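PDB 5DZ8: BspA (BspA_V) from Streptococcus agalactiae serotype III, which serves as a cell-wall-anchored adhesin, of which this chain is the variable domain, built largely of antiparallel strands. Local coordinates for residues Gly33-Asn38 with Glu145-His150; His39-Gly44 with Gln94-Arg99. All coordinates share one frame; numbering follows the deposited sequence.

Contact 1: Gly33-Asn38 with Glu145-His150; sequences GSFEFN and EVFKIH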
loop_
_atom_site.group_PDB
_atom_site.type_symbol
_atom_site.label_atom_id
_atom_site.label_comp_id
_atom_site.label_asym_id
_atom_site.label_seq_id
_atom_site.Cartn_x
_atom_site.Cartn_y
_atom_site.Cartn_z
ATOM N N GLY A 33 20.253 -26.424 5.366
ATOM C CA GLY A 33 19.407 -25.282 5.708
ATOM C C GLY A 33 19.255 -24.331 4.550
ATOM O O GLY A 33 18.447 -23.411 4.618
ATOM N N SER A 34 20.026 -24.533 3.488
ATOM C CA SER A 34 19.976 -23.678 2.324
ATOM C C SER A 34 18.605 -23.700 1.724
ATOM O O SER A 34 17.950 -24.781 1.643
ATOM C CB SER A 34 20.977 -24.149 1.264
ATOM O OG SER A 34 22.258 -23.913 1.732
ATOM N N PHE A 35 18.149 -22.530 1.296
ATOM C CA PHE A 35 16.864 -22.478 0.658
ATOM C C PHE A 35 16.750 -21.410 -0.375
ATOM O O PHE A 35 17.471 -20.428 -0.368
ATOM C CB PHE A 35 15.735 -22.321 1.696
ATOM C CG PHE A 35 15.689 -20.962 2.369
ATOM C CD1 PHE A 35 15.089 -19.889 1.752
ATOM C CD2 PHE A 35 16.291 -20.753 3.639
ATOM C CE1 PHE A 35 15.047 -18.636 2.386
ATOM C CE2 PHE A 35 16.238 -19.514 4.271
ATOM C CZ PHE A 35 15.626 -18.448 3.652
ATOM N N GLU A 36 15.714 -21.568 -1.167
ATOM C CA GLU A 36 15.377 -20.670 -2.212
ATOM C C GLU A 36 13.870 -20.763 -2.512
ATOM O O GLU A 36 13.359 -21.815 -2.935
ATOM C CB GLU A 36 16.192 -21.073 -3.426
ATOM C CG GLU A 36 15.764 -20.418 -4.701
ATOM C CD GLU A 36 16.519 -20.934 -5.900
ATOM O OE1 GLU A 36 17.726 -21.269 -5.750
ATOM O OE2 GLU A 36 15.881 -20.998 -6.994
ATOM N N PHE A 37 13.193 -19.649 -2.268
ATOM C CA PHE A 37 11.824 -19.401 -2.744
ATOM C C PHE A 37 11.779 -18.755 -4.120
ATOM O O PHE A 37 12.443 -17.785 -4.344
ATOM C CB PHE A 37 11.113 -18.441 -1.787
ATOM C CG PHE A 37 10.787 -19.058 -0.469
ATOM C CD1 PHE A 37 9.727 -19.945 -0.359
ATOM C CD2 PHE A 37 11.555 -18.800 0.642
ATOM C CE1 PHE A 37 9.433 -20.525 0.851
ATOM C CE2 PHE A 37 11.234 -19.351 1.877
ATOM C CZ PHE A 37 10.166 -20.199 1.981
ATOM N N ASN A 38 10.938 -19.264 -5.001
ATOM C CA ASN A 38 10.693 -18.655 -6.329
ATOM C C ASN A 38 9.244 -18.240 -6.407
ATOM O O ASN A 38 8.415 -18.991 -6.036
ATOM C CB ASN A 38 11.031 -19.701 -7.393
ATOM C CG ASN A 38 12.539 -19.849 -7.567
ATOM O OD1 ASN A 38 13.184 -18.962 -8.113
ATOM N ND2 ASN A 38 13.114 -20.928 -7.056
ATOM N N GLU A 145 7.276 -20.085 12.438
ATOM C CA GLU A 145 7.593 -18.817 11.746
ATOM C C GLU A 145 9.002 -18.362 12.038
ATOM O O GLU A 145 9.419 -18.292 13.197
ATOM C CB GLU A 145 6.653 -17.734 12.199
ATOM C CG GLU A 145 6.818 -16.395 11.514
ATOM C CD GLU A 145 5.764 -15.407 11.979
ATOM O OE1 GLU A 145 5.552 -15.294 13.217
ATOM O OE2 GLU A 145 5.141 -14.751 11.119
ATOM N N VAL A 146 9.764 -18.087 10.991
ATOM C CA VAL A 146 11.132 -17.560 11.187
ATOM C C VAL A 146 11.296 -16.179 10.588
ATOM O O VAL A 146 12.224 -15.482 10.961
ATOM C CB VAL A 146 12.229 -18.558 10.704
ATOM C CG1 VAL A 146 12.125 -19.858 11.511
ATOM C CG2 VAL A 146 12.037 -18.919 9.230
ATOM N N PHE A 147 10.443 -15.801 9.633
ATOM C CA PHE A 147 10.342 -14.408 9.203
ATOM C C PHE A 147 9.065 -14.197 8.474
ATOM O O PHE A 147 8.335 -15.154 8.268
ATOM C CB PHE A 147 11.566 -13.960 8.373
ATOM C CG PHE A 147 11.832 -14.773 7.114
ATOM C CD1 PHE A 147 11.216 -14.469 5.937
ATOM C CD2 PHE A 147 12.761 -15.773 7.108
ATOM C CE1 PHE A 147 11.498 -15.172 4.792
ATOM C CE2 PHE A 147 13.044 -16.507 5.981
ATOM C CZ PHE A 147 12.387 -16.232 4.826
ATOM N N LYS A 148 8.755 -12.942 8.117
ATOM C CA LYS A 148 7.523 -12.648 7.383
ATOM C C LYS A 148 7.871 -12.069 6.078
ATOM O O LYS A 148 8.928 -11.525 5.961
ATOM C CB LYS A 148 6.642 -11.644 8.108
ATOM C CG LYS A 148 6.100 -12.114 9.427
ATOM C CD LYS A 148 5.039 -11.148 9.928
ATOM C CE LYS A 148 4.858 -11.216 11.426
ATOM N NZ LYS A 148 4.105 -12.425 11.798
ATOM N N ILE A 149 6.925 -12.145 5.139
ATOM C CA ILE A 149 7.068 -11.647 3.773
ATOM C C ILE A 149 5.827 -10.896 3.321
ATOM O O ILE A 149 4.706 -11.357 3.579
ATOM C CB ILE A 149 7.251 -12.782 2.762
ATOM C CG1 ILE A 149 8.516 -13.579 3.059
ATOM C CG2 ILE A 149 7.425 -12.224 1.358
ATOM C CD1 ILE A 149 8.448 -15.008 2.535
ATOM N N HIS A 150 6.037 -9.753 2.655
ATOM C CA HIS A 150 4.974 -8.965 2.028
ATOM C C HIS A 150 5.273 -8.836 0.537
ATOM O O HIS A 150 6.350 -8.454 0.121
ATOM C CB HIS A 150 4.802 -7.550 2.620
ATOM C CG HIS A 150 4.464 -7.515 4.076
ATOM N ND1 HIS A 150 4.545 -6.359 4.834
ATOM C CD2 HIS A 150 4.063 -8.489 4.930
ATOM C CE1 HIS A 150 4.207 -6.626 6.085
ATOM N NE2 HIS A 150 3.896 -7.908 6.168
#

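Contact 2: His39-Gly44 with Gln94-Arg99; sequences HDMIDG and QNIVFR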
loop_
_atom_site.group_PDB
_atom_site.type_symbol
_atom_site.label_atom_id
_atom_site.label_comp_id
_atom_site.label_asym_id
_atom_site.label_seq_id
_atom_site.Cartn_x
_atom_site.Cartn_y
_atom_site.Cartn_z
ATOM N N HIS A 39 8.933 -17.044 -6.844
ATOM C CA HIS A 39 7.547 -16.661 -7.105
ATOM C C HIS A 39 7.316 -16.015 -8.498
ATOM O O HIS A 39 8.124 -15.213 -8.986
ATOM C CB HIS A 39 7.017 -15.775 -5.983
ATOM C CG HIS A 39 7.479 -14.343 -6.020
ATOM N ND1 HIS A 39 8.474 -13.858 -5.191
ATOM C CD2 HIS A 39 7.039 -13.275 -6.733
ATOM C CE1 HIS A 39 8.626 -12.562 -5.391
ATOM N NE2 HIS A 39 7.775 -12.185 -6.327
ATOM N N ASP A 40 6.202 -16.396 -9.127
ATOM C CA ASP A 40 5.702 -15.781 -10.373
ATOM C C ASP A 40 4.956 -14.504 -10.053
ATOM O O ASP A 40 4.083 -14.513 -9.204
ATOM C CB ASP A 40 4.716 -16.728 -11.065
ATOM C CG ASP A 40 5.396 -17.783 -11.892
ATOM O OD1 ASP A 40 6.575 -18.097 -11.614
ATOM O OD2 ASP A 40 4.744 -18.295 -12.839
HETATM N N MSE A 41 5.279 -13.418 -10.739
HETATM C CA MSE A 41 4.574 -12.156 -10.575
HETATM C C MSE A 41 3.615 -11.924 -11.735
HETATM O O MSE A 41 4.046 -11.922 -12.899
HETATM C CB MSE A 41 5.614 -11.040 -10.543
HETATM C CG MSE A 41 5.041 -9.738 -9.984
HETATM SE SE MSE A 41 4.725 -9.963 -8.047
HETATM C CE MSE A 41 6.583 -9.461 -7.657
ATOM N N ILE A 42 2.333 -11.705 -11.391
ATOM C CA ILE A 42 1.160 -11.676 -12.285
ATOM C C ILE A 42 0.602 -10.252 -12.316
ATOM O O ILE A 42 0.465 -9.648 -11.265
ATOM C CB ILE A 42 0.022 -12.595 -11.722
ATOM C CG1 ILE A 42 0.517 -14.015 -11.427
ATOM C CG2 ILE A 42 -1.171 -12.681 -12.670
ATOM C CD1 ILE A 42 1.102 -14.742 -12.623
ATOM N N ASP A 43 0.211 -9.741 -13.488
ATOM C CA ASP A 43 -0.173 -8.323 -13.656
ATOM C C ASP A 43 -1.648 -7.827 -13.909
ATOM O O ASP A 43 -1.801 -6.670 -14.313
ATOM C CB ASP A 43 0.733 -7.727 -14.742
ATOM C CG ASP A 43 0.243 -8.015 -16.166
ATOM O OD1 ASP A 43 -0.555 -8.962 -16.337
ATOM O OD2 ASP A 43 0.648 -7.281 -17.120
ATOM N N GLY A 44 -2.732 -8.591 -13.751
ATOM C CA GLY A 44 -2.815 -10.034 -13.741
ATOM C C GLY A 44 -3.554 -10.525 -14.984
ATOM O O GLY A 44 -4.584 -11.168 -14.889
ATOM N N GLN A 94 0.118 0.505 -11.315
ATOM C CA GLN A 94 0.333 -0.231 -10.084
ATOM C C GLN A 94 1.836 -0.499 -9.896
ATOM O O GLN A 94 2.598 -0.614 -10.859
ATOM C CB GLN A 94 -0.500 -1.523 -10.029
ATOM C CG GLN A 94 -2.002 -1.355 -9.697
ATOM C CD GLN A 94 -2.560 -2.477 -8.785
ATOM O OE1 GLN A 94 -2.980 -2.251 -7.633
ATOM N NE2 GLN A 94 -2.529 -3.700 -9.293
ATOM N N ASN A 95 2.246 -0.542 -8.633
ATOM C CA ASN A 95 3.603 -0.811 -8.248
ATOM C C ASN A 95 3.643 -1.958 -7.292
ATOM O O ASN A 95 2.638 -2.297 -6.707
ATOM C CB ASN A 95 4.240 0.404 -7.626
ATOM C CG ASN A 95 4.616 1.406 -8.672
ATOM O OD1 ASN A 95 5.283 1.072 -9.675
ATOM N ND2 ASN A 95 4.159 2.636 -8.483
ATOM N N ILE A 96 4.820 -2.562 -7.185
ATOM C CA ILE A 96 5.034 -3.724 -6.362
ATOM C C ILE A 96 5.884 -3.314 -5.189
ATOM O O ILE A 96 6.789 -2.512 -5.324
ATOM C CB ILE A 96 5.728 -4.810 -7.172
ATOM C CG1 ILE A 96 4.870 -5.140 -8.395
ATOM C CG2 ILE A 96 5.944 -6.061 -6.326
ATOM C CD1 ILE A 96 5.655 -5.662 -9.581
ATOM N N VAL A 97 5.568 -3.839 -4.029
ATOM C CA VAL A 97 6.422 -3.686 -2.870
ATOM C C VAL A 97 6.709 -5.066 -2.284
ATOM O O VAL A 97 5.799 -5.798 -1.973
ATOM C CB VAL A 97 5.789 -2.787 -1.796
ATOM C CG1 VAL A 97 6.795 -2.552 -0.665
ATOM C CG2 VAL A 97 5.377 -1.452 -2.404
ATOM N N PHE A 98 7.978 -5.388 -2.125
ATOM C CA PHE A 98 8.397 -6.607 -1.503
ATOM C C PHE A 98 9.063 -6.249 -0.193
ATOM O O PHE A 98 9.932 -5.356 -0.159
ATOM C CB PHE A 98 9.362 -7.382 -2.413
ATOM C CG PHE A 98 9.710 -8.747 -1.872
ATOM C CD1 PHE A 98 8.888 -9.839 -2.119
ATOM C CD2 PHE A 98 10.811 -8.921 -1.086
ATOM C CE1 PHE A 98 9.190 -11.093 -1.609
ATOM C CE2 PHE A 98 11.119 -10.157 -0.559
ATOM C CZ PHE A 98 10.299 -11.252 -0.810
ATOM N N ARG A 99 8.646 -6.928 0.884
ATOM C CA ARG A 99 9.240 -6.720 2.193
ATOM C C ARG A 99 9.537 -8.036 2.880
ATOM O O ARG A 99 8.805 -8.985 2.754
ATOM C CB ARG A 99 8.372 -5.945 3.170
ATOM C CG ARG A 99 7.907 -4.573 2.762
ATOM C CD ARG A 99 7.320 -3.833 3.986
ATOM N NE ARG A 99 6.571 -2.664 3.527
ATOM C CZ ARG A 99 5.374 -2.698 2.943
ATOM N NH1 ARG A 99 4.726 -3.836 2.754
ATOM N NH2 ARG A 99 4.813 -1.580 2.519
#

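Contact 1: Gly33-Asn38 with Glu145-His150
Phe-35 and Phe-37 meet Phe-147 in the hydrophobic core of a beta sandwich, where strand 34-42 of the six-stranded sheet faces strand 144-167 of the three-stranded one. The backbones stay well apart, with Phe-37 CA and Ile-149 CA, the nearest pair, 11.2 Å from each other, and it is the long aromatic side chains that close the gap. Phe-35 and Phe-147 reach toward each other from opposite directions. Both place CG between backbone N and carbonyl carbon (chi1 70° and 58°), and with the rings set this way Phe-35 CZ arrives at the edge of the Phe-147 ring, close to its plane, 4.0 Å from Phe-147 CE2 and 4.1 Å from Phe-147 CZ. The two planes are moderately tilted against each other. Phe-37, two residues on along the same strand, brings its CE2 to 4.4 Å from Phe-147 CZ, the two ring planes nearly at right angles. The rings are buried, and the wall around them is aliphatic: Ile-8 borders Phe-35 and Phe-37, while Leu-78 lies against Phe-35 and Phe-147. Strand 144-167 also pairs, antiparallel, with a strand of the second subunit, whose Ala-161 packs on Phe-147, so this core sits beside the dimer interface. The charged and polar side chains take no part in the ring contact. Lys-148 NZ makes a salt bridge to Glu-145 OE2 at 2.6 Å. On the other strand Glu-36 is bridged to Lys-52, and Asn-38 ND2 donates to the anti lone pair of Glu-36 OE2 over 2.8 Å, nearly straight at 170°.

Contact 2: His39-Gly44 with Gln94-Arg99
The rings of His-39 and Phe-98 approach each other obliquely, His-39 CE1 lying 4.1 Å from Phe-98 CE1. In its own plane, the edge of the imidazole is met by the end methyl of Met-41, a selenomethionine in this model. Phe-98 stacks on Tyr-81, which His-39 touches as well, so the pair belongs to a larger aromatic cluster. On the far side of strand 94-101 Val-97 CG1 sits 3.8 Å over the centre of one face of the Arg-99 guanidinium, whose NE bridges to Glu-110. Met-41 and Ile-96 reach for one another tip to tip: Met-41 CE is 3.7 Å from Ile-96 CG2, and Met-41 CG is 4.1 Å from Ile-96 CD1. Met-41 starts with CG opposite its backbone N (chi1 -164°), then bends at chi2 and chi3, which turns CE back toward His-39 while it still touches Ile-96. Trp-153 of strand 144-167 flanks Ile-96, and its NE1 makes a weak hydrogen bond to Ile-42 O. No hydrogen bond or salt bridge joins the two segments themselves, so between them the contact rests on van der Waals packing of largely apolar groups: a selenomethionine methyl, an isoleucine and two rings.

In the fold
Along the chain the order is 33-38, 39-44, 94-99 and 145-150, so contact 2 lies wholly within the span that contact 1 encloses. Their centres are about 17 Å apart, contact 1 near the middle of the chain and contact 2 further out. Both start from strand 34-42 of the large sheet and end on neighbouring antiparallel strands, 144-167 and 94-101, of the small one. The two sites join directly: His-150 O and Arg-99 N, 2.9 Å apart, probably share a hydrogen bond, and Ile-149 CG2 packs 3.6 Å from Phe-98 CE1. One strand thus presses along two partners, so the two contacts form neighbouring parts of the packing between the sheets of the variable domain.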